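Local coordinates for GH5 (PDB 4YHE), which is a family 5 glycoside hydrolase, a cellulase that probably cleaves beta-glucosidic linkages in cellulose, at residues R83-V88 with K148-D153; Y313-C318 with Q378-S383. All coordinates share one frame; numbering follows the deposited sequence.

Contact 1: R83-V88 with K148-D153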
# COMPACT_ATOMS: atom_id res chain seq x y z
N ARG A 83 13.44 -12.24 -10.47
CA ARG A 83 13.87 -11.18 -9.57
C ARG A 83 12.82 -10.94 -8.48
O ARG A 83 13.17 -10.81 -7.31
CB ARG A 83 14.15 -9.91 -10.35
CG ARG A 83 14.56 -8.72 -9.52
CD ARG A 83 15.80 -8.99 -8.68
NE ARG A 83 16.24 -7.77 -8.00
CZ ARG A 83 17.11 -7.75 -7.00
NH1 ARG A 83 17.66 -8.87 -6.58
NH2 ARG A 83 17.47 -6.61 -6.44
N VAL A 84 11.55 -10.92 -8.87
CA VAL A 84 10.46 -10.84 -7.90
C VAL A 84 10.58 -12.00 -6.91
O VAL A 84 10.56 -11.78 -5.68
CB VAL A 84 9.06 -10.85 -8.54
CG1 VAL A 84 7.99 -10.81 -7.44
CG2 VAL A 84 8.88 -9.68 -9.47
N ASP A 85 10.79 -13.22 -7.44
CA ASP A 85 11.01 -14.43 -6.63
C ASP A 85 12.17 -14.26 -5.66
O ASP A 85 12.05 -14.59 -4.47
CB ASP A 85 11.26 -15.64 -7.57
CG ASP A 85 11.14 -17.00 -6.90
OD1 ASP A 85 11.11 -17.13 -5.66
OD2 ASP A 85 11.10 -17.98 -7.70
N GLU A 86 13.28 -13.74 -6.16
CA GLU A 86 14.47 -13.55 -5.32
C GLU A 86 14.25 -12.54 -4.20
O GLU A 86 14.62 -12.79 -3.04
CB GLU A 86 15.68 -13.10 -6.17
CG GLU A 86 16.37 -14.25 -6.91
CD GLU A 86 17.75 -14.62 -6.35
OE1 GLU A 86 18.59 -13.72 -6.05
OE2 GLU A 86 18.02 -15.84 -6.24
N LEU A 87 13.63 -11.42 -4.53
CA LEU A 87 13.35 -10.38 -3.51
C LEU A 87 12.44 -10.89 -2.40
O LEU A 87 12.70 -10.67 -1.20
CB LEU A 87 12.71 -9.17 -4.19
CG LEU A 87 13.63 -8.40 -5.13
CD1 LEU A 87 12.79 -7.48 -5.99
CD2 LEU A 87 14.66 -7.63 -4.32
N VAL A 88 11.37 -11.58 -2.81
CA VAL A 88 10.42 -12.19 -1.90
C VAL A 88 11.16 -13.09 -0.91
O VAL A 88 10.93 -13.05 0.30
CB VAL A 88 9.37 -12.99 -2.73
CG1 VAL A 88 8.63 -14.02 -1.91
CG2 VAL A 88 8.38 -12.04 -3.37
N LYS A 148 1.47 -19.70 -9.62
CA LYS A 148 2.19 -20.96 -9.89
C LYS A 148 3.65 -20.90 -9.48
O LYS A 148 4.16 -21.87 -8.94
CB LYS A 148 2.06 -21.35 -11.35
CG LYS A 148 0.72 -22.01 -11.61
CD LYS A 148 0.49 -22.25 -13.09
CE LYS A 148 -0.93 -22.70 -13.36
NZ LYS A 148 -1.25 -22.46 -14.79
N ARG A 149 4.30 -19.75 -9.64
CA ARG A 149 5.69 -19.60 -9.18
C ARG A 149 5.79 -19.77 -7.67
O ARG A 149 6.76 -20.37 -7.15
CB ARG A 149 6.23 -18.22 -9.60
CG ARG A 149 7.69 -18.04 -9.35
CD ARG A 149 8.50 -18.85 -10.37
NE ARG A 149 9.83 -18.38 -10.25
CZ ARG A 149 10.60 -17.88 -11.19
NH1 ARG A 149 10.27 -17.83 -12.48
NH2 ARG A 149 11.77 -17.47 -10.80
N PHE A 150 4.80 -19.26 -6.94
CA PHE A 150 4.87 -19.15 -5.48
C PHE A 150 4.00 -20.19 -4.75
O PHE A 150 3.73 -20.07 -3.55
CB PHE A 150 4.50 -17.70 -5.06
CG PHE A 150 5.49 -16.67 -5.54
CD1 PHE A 150 6.77 -16.66 -5.05
CD2 PHE A 150 5.14 -15.72 -6.51
CE1 PHE A 150 7.70 -15.75 -5.49
CE2 PHE A 150 6.06 -14.80 -6.95
CZ PHE A 150 7.34 -14.82 -6.46
N ALA A 151 3.61 -21.22 -5.47
CA ALA A 151 2.70 -22.24 -4.95
C ALA A 151 3.22 -22.98 -3.72
O ALA A 151 2.42 -23.46 -2.91
CB ALA A 151 2.36 -23.23 -6.07
N ASN A 152 4.54 -23.01 -3.53
CA ASN A 152 5.12 -23.64 -2.35
C ASN A 152 5.41 -22.68 -1.21
O ASN A 152 5.93 -23.09 -0.17
CB ASN A 152 6.41 -24.37 -2.73
CG ASN A 152 6.19 -25.43 -3.80
OD1 ASN A 152 5.12 -26.07 -3.88
ND2 ASN A 152 7.20 -25.63 -4.63
N ASP A 153 5.08 -21.40 -1.39
CA ASP A 153 5.30 -20.41 -0.35
C ASP A 153 4.01 -20.12 0.42
O ASP A 153 2.97 -19.80 -0.18
CB ASP A 153 5.89 -19.13 -0.97
CG ASP A 153 7.21 -19.39 -1.65
OD1 ASP A 153 8.15 -19.77 -0.94
OD2 ASP A 153 7.31 -19.23 -2.88
O HOH W 1 10.07 -20.13 -6.50
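Three donors converge on D85 OD2: two guanidinium nitrogens of R149 and one water. The carboxylate lies on helix 78-93 and the arginine at the end of helix 129-149, two neighbouring helices in the outer layer of the TIM barrel. R149 meets the oxygen side-on and within its own plane. Its NE gives D85 OD2 the straighter bond, 2.9 Å at 163°, arriving from above the carboxylate plane, while NH2 reaches the anti lone pair of D85 OD2 at 3.2 Å. The water donates to D85 OD2 and, weakly, to R149 O. With CG anti to the backbone N and a bend at chi2 (73°), R149 turns its NE-NH2 edge to helix 78-93, where NH2 also forms a salt bridge with D82. An alanine in place of R149 would probably leave D85 and D82 with less compensation for their charges and loosen the tie between the helices. Beneath the salt bridge, F150, the first residue to leave the helical conformation, slides past D85, their planes 72° apart. R149 CG covers one face of its ring. V88 meets the phenyl tip to tip, V88 CG1 lying 4.1 Å from F150 CE1, and V84 crosses it at about a right angle, with V84 CG1 4.2 Å from F150 CZ.

Contact 2: Y313-C318 with Q378-S383; sequences YFRYIC and QSIYDS
I380 makes the largest contribution to the contact, and its two branches divide the work. The CG2 methyl, anti to the backbone N, rests against the backbone where R315 passes into Y316, with I380 CG2 3.9 Å from Y316 N. It also touches R315 CB and lies at the edge of the Y316 ring, where I380 CG2 to Y316 CD1 is 4.1 Å. The other branch carries I380 CD1 to within 3.7 Å of R315 O, a carbonyl that accepts a hydrogen bond from S367 OG. Next to the isoleucine, with CG anti to the backbone N in both, Y316 and Y381 lie side by side and point the same way, with Y316 CE1 4.0 Å from Y381 CD2 at the edge of the Y381 ring.

Helix 304-323 is the helix that precedes the last strand of the beta/alpha barrel, and the short C-terminal helix 377-382 packs on its outer side, the two segment axes 9.5 Å apart and nearly antiparallel at 161°. Further out, E270 of helix 270-285 touches both tyrosines, and the Y381 ring stacks with H259. On the solvent side no direct hydrogen bond joins the segments; a water donates to S383 OG and accepts a weak bond from R315 NE. The R315 chain, bent at chi3 (-62°), runs past I380 toward the end of the short helix. There S383 is fixed by its own helix: S383 OG donates to I380 O at 2.8 Å, in the carbonyl plane on a lone pair, and S383 N bonds to the same oxygen. Across the preceding turn, Q378 NE2 donates to D382 OD1 at 2.9 Å along the outer surface.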
# COMPACT_ATOMS: atom_id res chain seq x y z
N TYR A 313 2.76 13.38 13.85
CA TYR A 313 1.80 12.74 12.96
C TYR A 313 1.93 11.21 12.94
O TYR A 313 0.94 10.52 13.10
CB TYR A 313 1.97 13.37 11.59
CG TYR A 313 1.20 12.78 10.44
CD1 TYR A 313 -0.12 13.17 10.19
CD2 TYR A 313 1.80 11.93 9.55
CE1 TYR A 313 -0.81 12.70 9.07
CE2 TYR A 313 1.12 11.46 8.43
CZ TYR A 313 -0.18 11.84 8.20
OH TYR A 313 -0.84 11.37 7.10
N PHE A 314 3.16 10.69 12.81
CA PHE A 314 3.37 9.28 12.80
C PHE A 314 2.97 8.65 14.15
O PHE A 314 2.29 7.66 14.19
CB PHE A 314 4.84 8.95 12.47
CG PHE A 314 5.28 9.28 11.03
CD1 PHE A 314 4.41 9.24 9.97
CD2 PHE A 314 6.59 9.59 10.77
CE1 PHE A 314 4.83 9.53 8.68
CE2 PHE A 314 7.04 9.84 9.50
CZ PHE A 314 6.15 9.81 8.44
N ARG A 315 3.42 9.23 15.26
CA ARG A 315 3.06 8.64 16.53
C ARG A 315 1.56 8.55 16.69
O ARG A 315 1.01 7.51 17.02
CB ARG A 315 3.63 9.44 17.68
CG ARG A 315 5.12 9.37 17.80
CD ARG A 315 5.54 9.81 19.22
NE ARG A 315 5.17 11.20 19.51
CZ ARG A 315 5.80 12.28 19.06
NH1 ARG A 315 6.87 12.15 18.28
NH2 ARG A 315 5.37 13.49 19.39
N TYR A 316 0.88 9.65 16.42
CA TYR A 316 -0.57 9.71 16.62
C TYR A 316 -1.33 8.73 15.71
O TYR A 316 -2.12 7.92 16.18
CB TYR A 316 -1.06 11.14 16.41
CG TYR A 316 -2.47 11.37 16.90
CD1 TYR A 316 -2.70 11.75 18.23
CD2 TYR A 316 -3.57 11.20 16.07
CE1 TYR A 316 -3.98 11.91 18.71
CE2 TYR A 316 -4.87 11.39 16.54
CZ TYR A 316 -5.06 11.76 17.87
OH TYR A 316 -6.32 11.98 18.36
N ILE A 317 -1.12 8.82 14.38
CA ILE A 317 -1.90 7.98 13.49
C ILE A 317 -1.60 6.48 13.63
O ILE A 317 -2.51 5.65 13.54
CB ILE A 317 -1.81 8.42 12.01
CG1 ILE A 317 -0.47 8.08 11.38
CG2 ILE A 317 -2.16 9.91 11.88
CD1 ILE A 317 -0.36 8.51 9.92
N CYS A 318 -0.34 6.13 13.88
CA CYS A 318 0.05 4.75 14.04
C CYS A 318 -0.52 4.17 15.35
O CYS A 318 -0.83 2.99 15.42
CB CYS A 318 1.56 4.62 13.96
SG CYS A 318 2.21 5.02 12.27
N GLN A 378 -4.60 10.06 23.82
CA GLN A 378 -4.58 11.28 24.63
C GLN A 378 -3.17 11.69 25.06
O GLN A 378 -2.84 12.86 24.99
CB GLN A 378 -5.52 11.18 25.86
CG GLN A 378 -5.72 12.54 26.54
CD GLN A 378 -6.56 13.50 25.71
OE1 GLN A 378 -7.63 13.13 25.18
NE2 GLN A 378 -6.11 14.76 25.63
N SER A 379 -2.35 10.74 25.51
CA SER A 379 -0.98 11.06 25.94
C SER A 379 -0.12 11.57 24.79
O SER A 379 0.65 12.50 24.98
CB SER A 379 -0.29 9.90 26.64
OG SER A 379 -0.11 8.77 25.83
N ILE A 380 -0.29 11.01 23.60
CA ILE A 380 0.40 11.55 22.41
C ILE A 380 -0.11 12.96 22.10
O ILE A 380 0.68 13.91 21.96
CB ILE A 380 0.17 10.63 21.20
CG1 ILE A 380 0.69 9.22 21.47
CG2 ILE A 380 0.92 11.18 20.00
CD1 ILE A 380 0.07 8.16 20.57
N TYR A 381 -1.43 13.11 21.99
CA TYR A 381 -2.08 14.40 21.82
C TYR A 381 -1.52 15.49 22.74
O TYR A 381 -1.08 16.56 22.30
CB TYR A 381 -3.58 14.24 22.07
CG TYR A 381 -4.44 15.40 21.66
CD1 TYR A 381 -4.74 16.44 22.55
CD2 TYR A 381 -5.02 15.44 20.38
CE1 TYR A 381 -5.56 17.49 22.17
CE2 TYR A 381 -5.83 16.49 20.00
CZ TYR A 381 -6.10 17.51 20.89
OH TYR A 381 -6.89 18.54 20.51
N ASP A 382 -1.47 15.18 24.03
CA ASP A 382 -1.02 16.17 25.03
C ASP A 382 0.47 16.49 24.92
O ASP A 382 0.93 17.49 25.48
CB ASP A 382 -1.30 15.67 26.45
CG ASP A 382 -2.77 15.49 26.74
OD1 ASP A 382 -3.61 16.08 26.03
OD2 ASP A 382 -3.09 14.73 27.69
N SER A 383 1.23 15.64 24.24
CA SER A 383 2.65 15.87 24.06
C SER A 383 3.01 16.47 22.69
O SER A 383 4.19 16.53 22.33
CB SER A 383 3.41 14.55 24.26
OG SER A 383 3.12 13.62 23.22
O HOH W 2 3.92 10.57 22.54

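Contacts 1 and 2 flank the barrel from opposite sides, 38 Å apart between their centres and about 23 Å between nearest atoms, so neither touches the other. Both segments of contact 1 come before either segment of contact 2. Contact 1, its centre about 19 Å from that of the chain, joins helices within the layer around the barrel that lead into the adjacent strands 97-101 and 157-160; contact 2, about 22 Å out, joins the helix before strand 327-332 to an added outer helix. In family 5 enzymes the active site lies at the C-terminal ends of the strands, whereas R149 ends its helix shortly before strand 157-160, placing that part of contact 1 toward the opposite, N-terminal ends.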